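Local coordinates for protein O-methyltransferase, putative (Bacillus cereus, PDB 3DUW) that binds S-adenosylhomocysteine and probably transfers a methyl group from S-adenosylmethionine to a hydroxyl group of its substrate, at residues T8-D11 / Q12-D16. Residues are numbered along the deposited sequence; the frame is centred on the assembly and turned at random.
Sequences TAVD and QYVSD
V10 and V14, one helical turn apart, illustrate how a single helix divides its work between backbone and side chains. Four successive i to i+4 hydrogen bonds carry the backbone: the amides of Q12, Y13, V14 and S15 donate to the carbonyls of T8, A9, V10 and D11. The straightest joins V14 N to V10 O, 2.9 Å long with an angle of 171° at the hydrogen; the bond from Q12 N to T8 O is more bent, at 148°.

Apolar contact follows the same spacing. CG2 of V14 lies beside its own backbone N, CG1 being anti to it (chi1 173°), and this brings CG2 within 4.3 Å of V10 CG1. The same methyl also packs against the carbonyl oxygen of V10, with V14 CG2 3.3 Å from V10 O. V14 is covered by T45 of helix 44-57 and A204 of the second subunit; beside it the partly exposed Y13 ring meets Y191 of that subunit edge-to-face.

Polar side chains sort by face. On the exposed one, Q12 bends at chi2, turning its amide along the helix to give a hydrogen bond from NE2 to D16 OD1 (2.9 Å). The carboxylate oxygen lies in the amide plane, whereas NE2 stands above the carboxylate plane. D11, buried, has both carboxylate oxygens engaged: OD2 accepts from S210 N, and OD1 from Q206 NE2 of the second subunit. The pattern, with valines and a bonded aspartate turned inward and Q12 and D16 outward, is that of an amphipathic alpha-helix, here the N-terminal helix 4-18 at the dimer interface, outside the central sheet of a Rossmann-like methyltransferase fold.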
# COMPACT_ATOMS: atom_id res chain seq x y z
N THR A 8 4.34 14.30 11.58
CA THR A 8 5.40 14.89 10.78
C THR A 8 6.77 14.35 11.20
O THR A 8 7.60 14.03 10.35
CB THR A 8 5.37 16.43 10.89
OG1 THR A 8 4.11 16.91 10.39
CG2 THR A 8 6.50 17.06 10.09
N ALA A 9 6.99 14.25 12.51
CA ALA A 9 8.25 13.74 13.03
C ALA A 9 8.47 12.29 12.64
O ALA A 9 9.59 11.89 12.31
CB ALA A 9 8.28 13.88 14.55
N VAL A 10 7.41 11.49 12.66
CA VAL A 10 7.53 10.09 12.29
C VAL A 10 7.85 9.99 10.80
O VAL A 10 8.70 9.19 10.41
CB VAL A 10 6.24 9.31 12.62
CG1 VAL A 10 6.33 7.89 12.06
CG2 VAL A 10 6.04 9.26 14.13
N ASP A 11 7.20 10.80 9.97
CA ASP A 11 7.47 10.78 8.54
C ASP A 11 8.91 11.21 8.27
O ASP A 11 9.56 10.69 7.36
CB ASP A 11 6.49 11.69 7.79
CG ASP A 11 5.41 10.90 7.05
OD1 ASP A 11 5.26 9.69 7.31
OD2 ASP A 11 4.72 11.51 6.21
N GLN A 12 9.42 12.15 9.06
CA GLN A 12 10.79 12.62 8.89
C GLN A 12 11.75 11.47 9.20
O GLN A 12 12.76 11.29 8.52
CB GLN A 12 11.08 13.80 9.83
CG GLN A 12 12.45 14.44 9.62
CD GLN A 12 12.59 15.09 8.26
OE1 GLN A 12 11.79 15.95 7.89
NE2 GLN A 12 13.60 14.67 7.50
N TYR A 13 11.43 10.70 10.23
CA TYR A 13 12.25 9.55 10.60
C TYR A 13 12.24 8.52 9.47
O TYR A 13 13.29 8.05 9.03
CB TYR A 13 11.70 8.90 11.88
CG TYR A 13 12.35 7.58 12.21
CD1 TYR A 13 13.62 7.54 12.80
CD2 TYR A 13 11.73 6.37 11.91
CE1 TYR A 13 14.25 6.32 13.07
CE2 TYR A 13 12.35 5.15 12.18
CZ TYR A 13 13.61 5.13 12.75
OH TYR A 13 14.23 3.93 13.02
N VAL A 14 11.04 8.16 9.01
CA VAL A 14 10.90 7.18 7.94
C VAL A 14 11.67 7.60 6.70
O VAL A 14 12.40 6.80 6.12
CB VAL A 14 9.41 6.97 7.58
CG1 VAL A 14 9.28 6.07 6.35
CG2 VAL A 14 8.67 6.36 8.76
N SER A 15 11.51 8.85 6.30
CA SER A 15 12.20 9.36 5.11
C SER A 15 13.71 9.37 5.32
O SER A 15 14.47 8.94 4.45
CB SER A 15 11.71 10.77 4.78
OG SER A 15 12.29 11.23 3.57
N ASP A 16 14.16 9.86 6.48
CA ASP A 16 15.59 9.92 6.76
C ASP A 16 16.26 8.57 6.65
O ASP A 16 17.35 8.44 6.08
CB ASP A 16 15.85 10.47 8.17
CG ASP A 16 15.66 11.97 8.26
OD1 ASP A 16 15.63 12.63 7.20
OD2 ASP A 16 15.54 12.48 9.39